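Side-chain contacts in protein (superoxide dismutase) (Aquifex pyrophilus, PDB 1COJ), which catalyses the conversion of superoxide radicals to hydrogen peroxide and dioxygen, using one iron ion in each subunit of a homotetramer: residues K12-E17 and E22-H27; P158-D163 and I188-V193. All blocks are in the same frame, centred on the assembly; numbering follows the deposited sequence.

Interaction 1 (K12-E17 and E22-H27); sequences KPQNLE and EQIEPH. With FE (Fe (III) ion), chain B.
K12 and E25 make the one salt bridge between these segments. K12 NZ donates to E25 OE2 over 2.8 Å. The ammonium arrives on the syn side of the carboxylate, 30° out of its plane. The lysine is fully extended, with CG anti to the backbone N (chi1 -169°), and this carries the ammonium along to the helix. E25 bends at chi2 (68°) to turn its carboxylate to meet it. K12 NZ also has a salt bridge to E29, one turn further on. With an alanine here, E25 and E29 would probably lose the positive charge they share, and the E25 carboxylate would be likely to turn more freely.

The loop 12-17 comes just before helix 21-47, the opening helix of the family's alpha-hairpin domain, and packs against its first turns. The same helix carries the iron ligand H27, whose NE2 lies 2.1 Å from FE.

The apolar packing centres on I24, which puts its two branches to different uses. I24 CG2 is 4.1 Å from P13 CD at the proline ring. I24 CD1, at the end of the longer branch, meets L16 CD1 at 4.0 Å, the two side chains crossing at about a right angle.

One polar atom is buried without a partner. P13 O lies 3.5 Å from I24 CG2, a methyl that offers it no ordinary hydrogen bond.

Interaction 2 (P158-D163 and I188-V193); sequences PLIVID and INWDVV. With FE (Fe (III) ion), chain B.
I160 reaches from its strand to both V193 and W190 at the start of helix 190-207. Its CB stands back from the helix, 5.5 Å from V193 CG1, and the side chain branches there. CG1 is anti to the carbonyl carbon (chi1 -64°), which sends the longer branch to the helix. CG1 comes first to V193, with I160 CG1 and V193 CG1 4.1 Å apart. The tip goes further: I160 CD1 meets the indole of W190 at CH2, 4.0 Å away. The approach to the ring is oblique. The indole already has a neighbour from its own segment, for I188 CG2 lies 3.6 Å above one face, over its centre. M87 and F184 also touch the I160 side chain.

Both V193 methyls also lie near the L159 carbonyl, with V193 CG2 4.1 Å from L159 O, which accepts a hydrogen bond from R196. L159 and I160 both face L131 on the neighbouring strand, a classic beta bulge, so the contact sits where strand 157-163 is interrupted. The helix begins with N189 as N-cap: its OD1 takes weak bonds from the backbone N of D191 and V192.

Beyond the contact, the strand ends at D163, whose OD2 binds FE. D163 OD1 accepts a hydrogen bond from Y165 N and a weak one, 2.9 Å long, from the iron-bound water.

No hydrogen bond or charge pair joins the two segments. Their contact is a buried apolar one, so it depends on the fit of methyls and ring rather than on bond direction.

In the fold
From the N terminus, interaction 1 comes first. It folds the loop 12-17 back onto helix 21-47 and closes a short loop of four residues. The chain then runs through the rest of the alpha-hairpin domain, which supplies H81, and into the C-terminal domain. There interaction 2 closes a longer loop: 24 residues, including helices 170-173 and 177-186, separate strand 157-163 from helix 190-207. H167 lies in that loop. The two contacts follow in series and neither nest nor cross. Their centres are 16 Å apart, yet their segments meet at the iron, where H27 and D163, one from each domain, bind the same ion.

Interaction 1 (K12-E17 and E22-H27)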
# COMPACT_ATOMS: atom_id res chain seq x y z
N LYS A 12 -27.17 9.56 -11.06
CA LYS A 12 -27.37 10.12 -9.72
C LYS A 12 -28.68 9.67 -9.05
O LYS A 12 -29.77 9.97 -9.54
CB LYS A 12 -27.33 11.64 -9.78
CG LYS A 12 -27.25 12.32 -8.43
CD LYS A 12 -27.18 13.82 -8.62
CE LYS A 12 -27.10 14.54 -7.29
NZ LYS A 12 -27.11 16.01 -7.52
N PRO A 13 -28.58 8.95 -7.92
CA PRO A 13 -29.73 8.45 -7.17
C PRO A 13 -30.38 9.60 -6.40
O PRO A 13 -29.72 10.59 -6.06
CB PRO A 13 -29.11 7.45 -6.19
CG PRO A 13 -27.74 7.18 -6.73
CD PRO A 13 -27.33 8.51 -7.28
N GLN A 14 -31.67 9.45 -6.10
CA GLN A 14 -32.39 10.47 -5.36
C GLN A 14 -33.53 9.83 -4.57
O GLN A 14 -34.14 8.86 -5.02
CB GLN A 14 -32.95 11.53 -6.31
CG GLN A 14 -32.67 12.97 -5.89
CD GLN A 14 -31.19 13.29 -5.84
OE1 GLN A 14 -30.53 13.11 -4.81
NE2 GLN A 14 -30.65 13.75 -6.95
N ASN A 15 -33.77 10.36 -3.38
CA ASN A 15 -34.82 9.91 -2.49
C ASN A 15 -34.67 8.45 -2.08
O ASN A 15 -35.66 7.72 -1.96
CB ASN A 15 -36.21 10.16 -3.10
CG ASN A 15 -36.44 11.62 -3.42
OD1 ASN A 15 -35.97 12.51 -2.72
ND2 ASN A 15 -37.17 11.88 -4.50
N LEU A 16 -33.44 8.01 -1.85
CA LEU A 16 -33.18 6.64 -1.43
C LEU A 16 -33.71 6.42 -0.01
O LEU A 16 -33.83 7.36 0.77
CB LEU A 16 -31.69 6.31 -1.49
CG LEU A 16 -30.99 6.43 -2.85
CD1 LEU A 16 -29.51 6.12 -2.70
CD2 LEU A 16 -31.63 5.48 -3.84
N GLU A 17 -34.00 5.18 0.31
CA GLU A 17 -34.51 4.81 1.61
C GLU A 17 -33.33 4.53 2.56
O GLU A 17 -32.69 3.49 2.47
CB GLU A 17 -35.40 3.57 1.48
CG GLU A 17 -36.17 3.18 2.72
CD GLU A 17 -37.05 1.97 2.50
OE1 GLU A 17 -37.80 1.95 1.50
OE2 GLU A 17 -36.98 1.03 3.33
N GLU A 22 -28.74 14.62 0.98
CA GLU A 22 -27.66 15.40 1.55
C GLU A 22 -26.37 14.58 1.49
O GLU A 22 -25.29 15.12 1.30
CB GLU A 22 -27.98 15.77 3.00
CG GLU A 22 -26.94 16.66 3.67
CD GLU A 22 -27.26 17.01 5.12
OE1 GLU A 22 -26.63 17.95 5.66
OE2 GLU A 22 -28.14 16.36 5.74
N GLN A 23 -26.50 13.27 1.68
CA GLN A 23 -25.36 12.36 1.64
C GLN A 23 -24.92 12.13 0.19
O GLN A 23 -23.72 12.12 -0.12
CB GLN A 23 -25.74 11.02 2.29
CG GLN A 23 -24.67 9.94 2.23
CD GLN A 23 -23.42 10.31 2.98
OE1 GLN A 23 -23.31 10.08 4.18
NE2 GLN A 23 -22.46 10.90 2.27
N ILE A 24 -25.89 11.94 -0.69
CA ILE A 24 -25.63 11.70 -2.11
C ILE A 24 -24.96 12.88 -2.82
O ILE A 24 -24.04 12.68 -3.62
CB ILE A 24 -26.95 11.35 -2.85
CG1 ILE A 24 -27.51 10.02 -2.35
CG2 ILE A 24 -26.72 11.31 -4.36
CD1 ILE A 24 -26.62 8.82 -2.60
N GLU A 25 -25.38 14.10 -2.49
CA GLU A 25 -24.85 15.30 -3.14
C GLU A 25 -23.32 15.41 -3.22
O GLU A 25 -22.77 15.41 -4.33
CB GLU A 25 -25.47 16.56 -2.51
CG GLU A 25 -25.19 17.86 -3.27
CD GLU A 25 -25.89 17.94 -4.63
OE1 GLU A 25 -25.60 18.89 -5.39
OE2 GLU A 25 -26.74 17.07 -4.93
N PRO A 26 -22.62 15.49 -2.08
CA PRO A 26 -21.16 15.60 -2.16
C PRO A 26 -20.49 14.36 -2.74
O PRO A 26 -19.47 14.46 -3.43
CB PRO A 26 -20.76 15.84 -0.70
CG PRO A 26 -21.79 15.09 0.06
CD PRO A 26 -23.06 15.46 -0.67
N HIS A 27 -21.08 13.20 -2.50
CA HIS A 27 -20.52 11.94 -3.00
C HIS A 27 -20.49 11.92 -4.52
O HIS A 27 -19.47 11.58 -5.13
CB HIS A 27 -21.31 10.75 -2.46
CG HIS A 27 -20.57 9.45 -2.51
ND1 HIS A 27 -21.11 8.23 -2.17
CD2 HIS A 27 -19.28 9.19 -2.88
CE1 HIS A 27 -20.17 7.29 -2.32
NE2 HIS A 27 -19.04 7.82 -2.75
FE FE B . -17.09 6.95 -2.71
O HOH W 1 -15.37 5.93 -2.60

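Interaction 2 (P158-D163 and I188-V193)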
# COMPACT_ATOMS: atom_id res chain seq x y z
N PRO A 158 -17.54 -7.25 -11.74
CA PRO A 158 -18.36 -6.78 -10.61
C PRO A 158 -19.86 -6.89 -10.80
O PRO A 158 -20.39 -6.45 -11.82
CB PRO A 158 -17.95 -5.31 -10.48
CG PRO A 158 -16.68 -5.19 -11.27
CD PRO A 158 -16.90 -6.12 -12.42
N LEU A 159 -20.54 -7.41 -9.78
CA LEU A 159 -21.99 -7.54 -9.83
C LEU A 159 -22.57 -6.58 -8.79
O LEU A 159 -23.44 -5.77 -9.11
CB LEU A 159 -22.44 -8.97 -9.53
CG LEU A 159 -21.89 -10.08 -10.43
CD1 LEU A 159 -22.50 -11.41 -10.02
CD2 LEU A 159 -22.17 -9.79 -11.90
N ILE A 160 -22.09 -6.69 -7.56
CA ILE A 160 -22.55 -5.81 -6.47
C ILE A 160 -21.32 -5.09 -5.92
O ILE A 160 -20.32 -5.73 -5.57
CB ILE A 160 -23.24 -6.60 -5.33
CG1 ILE A 160 -24.52 -7.26 -5.85
CG2 ILE A 160 -23.54 -5.67 -4.15
CD1 ILE A 160 -25.26 -8.09 -4.80
N VAL A 161 -21.40 -3.76 -5.83
CA VAL A 161 -20.30 -2.95 -5.34
C VAL A 161 -20.74 -2.04 -4.19
O VAL A 161 -21.66 -1.23 -4.35
CB VAL A 161 -19.72 -2.07 -6.49
CG1 VAL A 161 -18.59 -1.21 -5.98
CG2 VAL A 161 -19.24 -2.95 -7.63
N ILE A 162 -20.11 -2.19 -3.03
CA ILE A 162 -20.44 -1.38 -1.87
C ILE A 162 -19.26 -0.47 -1.51
O ILE A 162 -18.15 -0.94 -1.28
CB ILE A 162 -20.76 -2.24 -0.62
CG1 ILE A 162 -21.80 -3.32 -0.97
CG2 ILE A 162 -21.29 -1.35 0.51
CD1 ILE A 162 -22.15 -4.23 0.21
N ASP A 163 -19.52 0.83 -1.49
CA ASP A 163 -18.52 1.82 -1.14
C ASP A 163 -18.41 1.90 0.38
O ASP A 163 -19.41 2.15 1.05
CB ASP A 163 -18.94 3.20 -1.68
CG ASP A 163 -17.83 4.23 -1.60
OD1 ASP A 163 -16.74 3.92 -1.07
OD2 ASP A 163 -18.03 5.35 -2.10
N ILE A 188 -31.25 -1.81 -3.45
CA ILE A 188 -30.63 -2.49 -4.59
C ILE A 188 -31.59 -2.69 -5.76
O ILE A 188 -32.71 -3.20 -5.59
CB ILE A 188 -30.02 -3.85 -4.19
CG1 ILE A 188 -28.84 -3.63 -3.25
CG2 ILE A 188 -29.57 -4.61 -5.43
CD1 ILE A 188 -28.16 -4.92 -2.78
N ASN A 189 -31.17 -2.25 -6.93
CA ASN A 189 -31.95 -2.41 -8.15
C ASN A 189 -31.52 -3.75 -8.75
O ASN A 189 -30.51 -3.83 -9.46
CB ASN A 189 -31.66 -1.27 -9.13
CG ASN A 189 -32.52 -1.34 -10.37
OD1 ASN A 189 -33.01 -2.40 -10.76
ND2 ASN A 189 -32.72 -0.20 -11.00
N TRP A 190 -32.27 -4.80 -8.45
CA TRP A 190 -31.96 -6.13 -8.94
C TRP A 190 -32.06 -6.32 -10.44
O TRP A 190 -31.49 -7.26 -10.98
CB TRP A 190 -32.80 -7.17 -8.21
CG TRP A 190 -32.38 -7.32 -6.79
CD1 TRP A 190 -33.00 -6.81 -5.68
CD2 TRP A 190 -31.20 -7.98 -6.32
NE1 TRP A 190 -32.28 -7.11 -4.55
CE2 TRP A 190 -31.17 -7.83 -4.91
CE3 TRP A 190 -30.17 -8.69 -6.95
CZ2 TRP A 190 -30.14 -8.36 -4.12
CZ3 TRP A 190 -29.15 -9.22 -6.16
CH2 TRP A 190 -29.14 -9.05 -4.77
N ASP A 191 -32.77 -5.42 -11.13
CA ASP A 191 -32.87 -5.51 -12.58
C ASP A 191 -31.47 -5.28 -13.14
O ASP A 191 -31.02 -5.99 -14.04
CB ASP A 191 -33.83 -4.44 -13.12
CG ASP A 191 -35.29 -4.76 -12.84
OD1 ASP A 191 -35.59 -5.77 -12.17
OD2 ASP A 191 -36.15 -3.98 -13.30
N VAL A 192 -30.77 -4.31 -12.56
CA VAL A 192 -29.41 -3.96 -12.96
C VAL A 192 -28.44 -5.10 -12.65
O VAL A 192 -27.70 -5.55 -13.53
CB VAL A 192 -28.94 -2.65 -12.24
CG1 VAL A 192 -27.46 -2.40 -12.49
CG2 VAL A 192 -29.75 -1.46 -12.75
N VAL A 193 -28.48 -5.60 -11.42
CA VAL A 193 -27.61 -6.70 -11.01
C VAL A 193 -27.85 -7.96 -11.84
O VAL A 193 -26.89 -8.61 -12.27
CB VAL A 193 -27.79 -7.02 -9.50
CG1 VAL A 193 -26.87 -8.16 -9.09
CG2 VAL A 193 -27.51 -5.78 -8.67
FE FE B . -17.09 6.95 -2.71
O HOH W 1 -15.37 5.93 -2.60